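Local coordinates for MdbA protein (Corynebacterium diphtheriae, PDB 5C00) that is a thiol-disulfide oxidoreductase of the DsbA family, probably forming disulfide bonds in exported proteins, and is essential for viability, pilus assembly, toxin production and virulence, at residues A[51-55]-A[96-101]; A[82-86]-A[172-176]. All coordinates share one frame; numbering follows the deposited sequence. Where two conformers were deposited one is given.

Contact 1. Residues A[51-55]-A[96-101]; sequences EDFSC and NSTKAG
S54 and S97 face each other across the contact and pass hydrogen bonds along a chain of side chains. The amide N96 ND2 donates to S54 OG at 2.9 Å, almost straight (172°) and within the amide's own plane; S54 OG then donates to S97 OG at 2.7 Å. S97 OG in turn donates to D52 OD1, at 2.5 Å and on the carboxylate's syn lone pair. The anti lone pair of D52 OD1 takes S54 N at 2.9 Å, an Asx turn, so one oxygen is gripped by two donors and the links close into a ring. Serine suits both middle places, since its small hydroxyl can give and receive at once, and a carboxylate, which only accepts here, is a fitting end for a chain of donors. N96 reaches the chain because its CG stands trans to the backbone N (chi1 -175°), which brings ND2 within bonding distance of S54 OG.

Beside this polar patch F53 makes the apolar half. Its CB rests on A100 CB at 3.5 Å, A100 O lies over one face of the ring, and F53 CD2 meets the helix backbone obliquely at G101 CA, 3.6 Å away. A water accepts from F53 N and donates to S97 O, joining the two backbones.

Further out, L88 N binds D52 OD2, and D89 receives S97 N and T98 N near the start of helix 96-109. The type I turn from D52 to C55 leads from strand 45-52 into helix 56-74, whose N-cap residue C55 opens a CxxC sequence, consistent with a thioredoxin-type active site. L123 and M124 of helix 113-125 and I84 of strand 78-85 pack on F53, and F139 of helix 136-145 touches A100.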
ATOM      1  N   GLU A  51      -6.363  -0.254  -3.735  1.00 18.77           N
ATOM      2  CA  GLU A  51      -6.820  -0.140  -2.364  1.00 19.14           C
ATOM      3  C   GLU A  51      -6.752   1.298  -1.917  1.00 18.07           C
ATOM      4  O   GLU A  51      -6.134   2.166  -2.563  1.00 16.70           O
ATOM      5  CB  GLU A  51      -6.073  -1.099  -1.410  1.00 20.65           C
ATOM      6  CG  GLU A  51      -4.616  -0.916  -1.337  1.00 23.71           C
ATOM      7  CD  GLU A  51      -3.810  -2.022  -0.553  1.00 25.87           C
ATOM      8  OE1 GLU A  51      -2.600  -1.845  -0.538  1.00 28.46           O
ATOM      9  OE2 GLU A  51      -4.342  -3.045  -0.033  1.00 28.94           O
ATOM     10  N   ASP A  52      -7.419   1.540  -0.804  1.00 17.37           N
ATOM     11  CA  ASP A  52      -7.451   2.882  -0.150  1.00 16.92           C
ATOM     12  C   ASP A  52      -7.216   2.634   1.356  1.00 16.47           C
ATOM     13  O   ASP A  52      -7.835   1.741   1.957  1.00 15.31           O
ATOM     14  CB  ASP A  52      -8.786   3.530  -0.519  1.00 17.58           C
ATOM     15  CG  ASP A  52      -8.988   4.943   0.074  1.00 17.99           C
ATOM     16  OD1 ASP A  52      -8.813   5.152   1.293  1.00 16.67           O
ATOM     17  OD2 ASP A  52      -9.400   5.833  -0.688  1.00 18.06           O
ATOM     18  N   PHE A  53      -6.350   3.419   1.976  1.00 16.09           N
ATOM     19  CA  PHE A  53      -6.035   3.224   3.401  1.00 16.48           C
ATOM     20  C   PHE A  53      -7.206   3.534   4.373  1.00 17.51           C
ATOM     21  O   PHE A  53      -7.101   3.210   5.558  1.00 18.32           O
ATOM     22  CB  PHE A  53      -4.822   3.993   3.797  1.00 17.33           C
ATOM     23  CG  PHE A  53      -3.528   3.311   3.431  1.00 17.46           C
ATOM     24  CD1 PHE A  53      -3.038   2.275   4.238  1.00 16.70           C
ATOM     25  CD2 PHE A  53      -2.797   3.696   2.306  1.00 17.39           C
ATOM     26  CE1 PHE A  53      -1.862   1.635   3.940  1.00 17.20           C
ATOM     27  CE2 PHE A  53      -1.631   3.027   2.001  1.00 18.02           C
ATOM     28  CZ  PHE A  53      -1.147   2.029   2.816  1.00 18.06           C
ATOM     29  N   SER A  54      -8.317   4.096   3.894  1.00 16.68           N
ATOM     30  CA  SER A  54      -9.474   4.287   4.762  1.00 18.64           C
ATOM     31  C   SER A  54     -10.573   3.253   4.508  1.00 19.93           C
ATOM     32  O   SER A  54     -11.666   3.374   5.055  1.00 20.46           O
ATOM     33  CB  SER A  54     -10.053   5.687   4.603  1.00 19.29           C
ATOM     34  OG  SER A  54      -9.040   6.630   4.908  1.00 19.42           O
ATOM     35  N   CYS A  55     -10.293   2.274   3.672  1.00 18.49           N
ATOM     36  CA  CYS A  55     -11.288   1.288   3.255  1.00 21.23           C
ATOM     37  C   CYS A  55     -11.299   0.049   4.169  1.00 20.02           C
ATOM     38  O   CYS A  55     -10.334  -0.697   4.209  1.00 19.66           O
ATOM     39  CB  CYS A  55     -10.968   0.930   1.817  1.00 21.86           C
ATOM     40  SG  CYS A  55     -11.920  -0.426   1.165  1.00 27.82           S
ATOM     41  N   ASN A  96      -7.574  11.343   5.594  1.00 16.84           N
ATOM     42  CA  ASN A  96      -6.860  10.225   6.127  1.00 17.73           C
ATOM     43  C   ASN A  96      -6.289   9.372   4.999  1.00 16.90           C
ATOM     44  O   ASN A  96      -5.216   8.891   5.122  1.00 15.65           O
ATOM     45  CB  ASN A  96      -7.806   9.365   6.947  1.00 20.15           C
ATOM     46  CG  ASN A  96      -7.095   8.242   7.637  1.00 21.21           C
ATOM     47  OD1 ASN A  96      -6.409   8.466   8.639  1.00 26.36           O
ATOM     48  ND2 ASN A  96      -7.197   7.042   7.101  1.00 21.48           N
ATOM     49  N   SER A  97      -7.039   9.154   3.911  1.00 16.64           N
ATOM     50  CA  SER A  97      -6.560   8.282   2.830  1.00 16.76           C
ATOM     51  C   SER A  97      -5.295   8.874   2.196  1.00 16.61           C
ATOM     52  O   SER A  97      -4.333   8.160   1.857  1.00 17.25           O
ATOM     53  CB  SER A  97      -7.670   8.105   1.753  1.00 16.73           C
ATOM     54  OG  SER A  97      -8.852   7.469   2.302  1.00 19.18           O
ATOM     55  N   THR A  98      -5.280  10.185   2.050  1.00 16.92           N
ATOM     56  CA  THR A  98      -4.080  10.855   1.511  1.00 17.54           C
ATOM     57  C   THR A  98      -2.927  10.854   2.487  1.00 16.83           C
ATOM     58  O   THR A  98      -1.789  10.603   2.097  1.00 16.24           O
ATOM     59  CB  THR A  98      -4.370  12.281   1.030  1.00 18.39           C
ATOM     60  OG1 THR A  98      -5.397  12.233   0.041  1.00 19.87           O
ATOM     61  CG2 THR A  98      -3.061  12.915   0.414  1.00 17.98           C
ATOM     62  N   LYS A  99      -3.190  11.183   3.742  1.00 16.75           N
ATOM     63  CA  LYS A  99      -2.119  11.179   4.754  1.00 17.36           C
ATOM     64  C   LYS A  99      -1.437   9.806   4.896  1.00 16.60           C
ATOM     65  O   LYS A  99      -0.193   9.688   4.875  1.00 16.62           O
ATOM     66  CB  LYS A  99      -2.647  11.679   6.088  1.00 18.23           C
ATOM     67  CG  LYS A  99      -2.866  13.167   6.131  1.00 19.55           C
ATOM     68  CD  LYS A  99      -3.441  13.594   7.483  1.00 21.52           C
ATOM     69  CE  LYS A  99      -3.422  15.120   7.609  1.00 23.32           C
ATOM     70  NZ  LYS A  99      -4.429  15.765   6.736  1.00 25.12           N
ATOM     71  N   ALA A 100      -2.237   8.751   4.992  1.00 15.98           N
ATOM     72  CA  ALA A 100      -1.739   7.390   5.127  1.00 14.48           C
ATOM     73  C   ALA A 100      -1.035   6.962   3.834  1.00 15.37           C
ATOM     74  O   ALA A 100       0.065   6.398   3.852  1.00 16.18           O
ATOM     75  CB  ALA A 100      -2.917   6.467   5.429  1.00 14.97           C
ATOM     76  N   GLY A 101      -1.682   7.228   2.700  1.00 15.99           N
ATOM     77  CA  GLY A 101      -1.172   6.797   1.413  1.00 15.74           C
ATOM     78  C   GLY A 101       0.115   7.516   1.070  1.00 15.52           C
ATOM     79  O   GLY A 101       1.067   6.902   0.603  1.00 15.69           O
TER
HETATM   80  O   HOH W   1      -5.132   5.678   0.718  1.00 16.67           O

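Contact 2. Residues A[82-86]-A[172-176]; sequences LRILN and NSKKL
The guanidinium of R83 has the aliphatic end of K175 over one face and the amide of N172 at its edge. K175 CE comes within 3.7 Å of R83 NE, the lysine chain crossing the arginine at about a right angle. At the edge, R83 NH1 donates to N172 OD1 at 2.8 Å with an N-H...O angle of 155°. The oxygen lies in the guanidinium plane and the donor in the carbonyl plane, although the two flat groups are turned 69° from each other. R83 reaches this far because its chain runs extended from CG to NE, and N172 OD1 also lies against the arginine's methylenes.

L85 supplies the apolar part. Its CD2 packs 3.8 Å from N172 CB and 3.6 Å from S173 N, while L85 CD1 meets L176 CD2 at 4.0 Å. The two leucines join the strand to the helix; the axes of strand 82-85 and helix 172-176 pass 8.7 Å apart at 106°.

Beyond the pair, D48 holds R83 NE and D30 holds R83 NH2. Arginine suits the place because its several N-H groups can bind two acids and an amide oxygen at once; asparagine suits its own by accepting at OD1 while ND2 donates to S31 O. The acids probably ease the closeness of K175, whose ammonium has a weak, long ion pair with D179.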
ATOM      1  N   LEU A  82       0.594  -2.249  -6.652  1.00 16.37           N
ATOM      2  CA  LEU A  82      -0.262  -1.665  -5.661  1.00 17.04           C
ATOM      3  C   LEU A  82      -0.605  -0.253  -6.135  1.00 16.99           C
ATOM      4  O   LEU A  82       0.297   0.601  -6.295  1.00 17.96           O
ATOM      5  CB  LEU A  82       0.387  -1.616  -4.278  1.00 16.94           C
ATOM      6  CG  LEU A  82       0.653  -2.966  -3.621  1.00 19.03           C
ATOM      7  CD1 LEU A  82       1.510  -2.726  -2.400  1.00 18.58           C
ATOM      8  CD2 LEU A  82      -0.638  -3.657  -3.254  1.00 19.97           C
ATOM      9  N   ARG A  83      -1.878  -0.072  -6.475  1.00 17.39           N
ATOM     10  CA  ARG A  83      -2.417   1.159  -7.038  1.00 17.85           C
ATOM     11  C   ARG A  83      -3.306   1.799  -5.992  1.00 17.96           C
ATOM     12  O   ARG A  83      -4.489   1.420  -5.814  1.00 17.81           O
ATOM     13  CB  ARG A  83      -3.155   0.849  -8.324  1.00 18.05           C
ATOM     14  CG  ARG A  83      -2.192   0.363  -9.435  1.00 19.13           C
ATOM     15  CD  ARG A  83      -2.813   0.354 -10.841  1.00 21.32           C
ATOM     16  NE  ARG A  83      -1.777   0.009 -11.801  1.00 22.66           N
ATOM     17  CZ  ARG A  83      -0.851   0.850 -12.251  1.00 23.81           C
ATOM     18  NH1 ARG A  83      -0.833   2.111 -11.879  1.00 24.74           N
ATOM     19  NH2 ARG A  83       0.097   0.410 -13.065  1.00 27.34           N
ATOM     20  N   ILE A  84      -2.687   2.708  -5.248  1.00 17.72           N
ATOM     21  CA  ILE A  84      -3.345   3.320  -4.122  1.00 18.24           C
ATOM     22  C   ILE A  84      -4.216   4.507  -4.488  1.00 18.23           C
ATOM     23  O   ILE A  84      -3.849   5.404  -5.257  1.00 18.00           O
ATOM     24  CB  ILE A  84      -2.349   3.705  -2.986  1.00 18.72           C
ATOM     25  CG1 ILE A  84      -1.364   2.558  -2.682  1.00 19.66           C
ATOM     26  CG2 ILE A  84      -3.136   4.093  -1.753  1.00 18.49           C
ATOM     27  CD1 ILE A  84      -2.015   1.234  -2.424  1.00 21.07           C
ATOM     28  N   LEU A  85      -5.423   4.493  -3.933  1.00 17.14           N
ATOM     29  CA  LEU A  85      -6.427   5.487  -4.204  1.00 18.48           C
ATOM     30  C   LEU A  85      -6.649   6.382  -2.975  1.00 18.70           C
ATOM     31  O   LEU A  85      -6.239   6.033  -1.871  1.00 18.15           O
ATOM     32  CB  LEU A  85      -7.733   4.791  -4.551  1.00 17.95           C
ATOM     33  CG  LEU A  85      -7.719   3.810  -5.721  1.00 19.51           C
ATOM     34  CD1 LEU A  85      -8.980   3.031  -5.753  1.00 20.99           C
ATOM     35  CD2 LEU A  85      -7.520   4.553  -7.039  1.00 21.02           C
ATOM     36  N   ASN A  86      -7.300   7.536  -3.166  1.00 19.62           N
ATOM     37  CA  ASN A  86      -7.726   8.383  -2.053  1.00 19.20           C
ATOM     38  C   ASN A  86      -9.197   8.833  -2.198  1.00 20.21           C
ATOM     39  O   ASN A  86      -9.611   9.866  -1.665  1.00 18.55           O
ATOM     40  CB  ASN A  86      -6.794   9.584  -1.827  1.00 20.20           C
ATOM     41  CG  ASN A  86      -6.828  10.584  -2.956  1.00 21.64           C
ATOM     42  OD1 ASN A  86      -7.523  10.350  -3.921  1.00 19.88           O
ATOM     43  ND2 ASN A  86      -6.037  11.696  -2.852  1.00 22.76           N
ATOM     44  N   ASN A 172      -4.561   6.373 -10.973  1.00 20.86           N
ATOM     45  CA  ASN A 172      -5.067   5.091 -10.648  1.00 19.80           C
ATOM     46  C   ASN A 172      -6.573   5.046 -10.670  1.00 20.47           C
ATOM     47  O   ASN A 172      -7.129   4.043 -11.082  1.00 21.55           O
ATOM     48  CB  ASN A 172      -4.489   4.646  -9.263  1.00 20.16           C
ATOM     49  CG  ASN A 172      -3.006   4.278  -9.350  1.00 20.93           C
ATOM     50  OD1 ASN A 172      -2.545   3.778 -10.369  1.00 22.80           O
ATOM     51  ND2 ASN A 172      -2.278   4.491  -8.279  1.00 21.54           N
ATOM     52  N   SER A 173      -7.259   6.105 -10.250  1.00 21.65           N
ATOM     53  CA  SER A 173      -8.714   6.065 -10.330  0.60 22.39           C
ATOM     54  C   SER A 173      -9.174   6.146 -11.795  1.00 23.78           C
ATOM     55  O   SER A 173     -10.151   5.519 -12.148  1.00 23.08           O
ATOM     56  CB  SER A 173      -9.372   7.153  -9.500  0.60 23.07           C
ATOM     57  OG  SER A 173      -9.029   8.423  -9.967  0.60 25.95           O
ATOM     58  N   LYS A 174      -8.454   6.887 -12.633  1.00 24.67           N
ATOM     59  CA  LYS A 174      -8.798   6.905 -14.048  1.00 27.65           C
ATOM     60  C   LYS A 174      -8.581   5.552 -14.721  1.00 26.89           C
ATOM     61  O   LYS A 174      -9.430   5.111 -15.529  1.00 24.95           O
ATOM     62  CB  LYS A 174      -8.031   8.004 -14.788  1.00 30.44           C
ATOM     63  CG  LYS A 174      -8.516   9.399 -14.480  1.00 33.65           C
ATOM     64  CD  LYS A 174      -7.661  10.386 -15.284  1.00 41.36           C
ATOM     65  CE  LYS A 174      -8.261  11.791 -15.291  1.00 47.11           C
ATOM     66  NZ  LYS A 174      -8.046  12.457 -13.973  1.00 50.54           N
ATOM     67  N   LYS A 175      -7.479   4.876 -14.383  1.00 25.46           N
ATOM     68  CA  LYS A 175      -7.234   3.515 -14.849  1.00 25.78           C
ATOM     69  C   LYS A 175      -8.322   2.582 -14.370  1.00 25.60           C
ATOM     70  O   LYS A 175      -8.808   1.764 -15.142  1.00 27.77           O
ATOM     71  CB  LYS A 175      -5.841   2.984 -14.462  1.00 27.29           C
ATOM     72  CG  LYS A 175      -5.491   1.616 -15.020  1.00 29.27           C
ATOM     73  CD  LYS A 175      -4.086   1.226 -14.581  1.00 32.52           C
ATOM     74  CE  LYS A 175      -3.699  -0.182 -14.984  1.00 35.76           C
ATOM     75  NZ  LYS A 175      -3.923  -0.453 -16.434  1.00 38.62           N
ATOM     76  N   LEU A 176      -8.753   2.717 -13.122  1.00 23.98           N
ATOM     77  CA  LEU A 176      -9.785   1.837 -12.604  1.00 23.16           C
ATOM     78  C   LEU A 176     -11.130   2.116 -13.282  1.00 24.70           C
ATOM     79  O   LEU A 176     -11.885   1.203 -13.567  1.00 24.27           O
ATOM     80  CB  LEU A 176      -9.906   1.998 -11.096  1.00 22.31           C
ATOM     81  CG  LEU A 176     -10.895   1.086 -10.385  1.00 22.70           C
ATOM     82  CD1 LEU A 176     -10.527  -0.337 -10.675  1.00 23.85           C
ATOM     83  CD2 LEU A 176     -10.883   1.324  -8.894  1.00 21.87           C
TER

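Overall arrangement
From the N terminus the segments come in the order 51-55, 82-86, 96-101, 172-176, so the two contacts cross rather than nest. Contact 1 closes a loop over 40 residues that holds helix 56-74 and strand 78-85; contact 2 closes one over 85 largely helical residues. Strands 45-52 and 78-85 run parallel as sheet neighbours, joined through helix 56-74 in a beta-alpha-beta unit. The contacts meet where E51 O probably accepts from L85 N and N86 ND2 probably donates to T98 OG1. Together they tie the thioredoxin-fold sheet to helix 96-109, consistent with the helical insertion of DsbA relatives, and to the long helix 162-180.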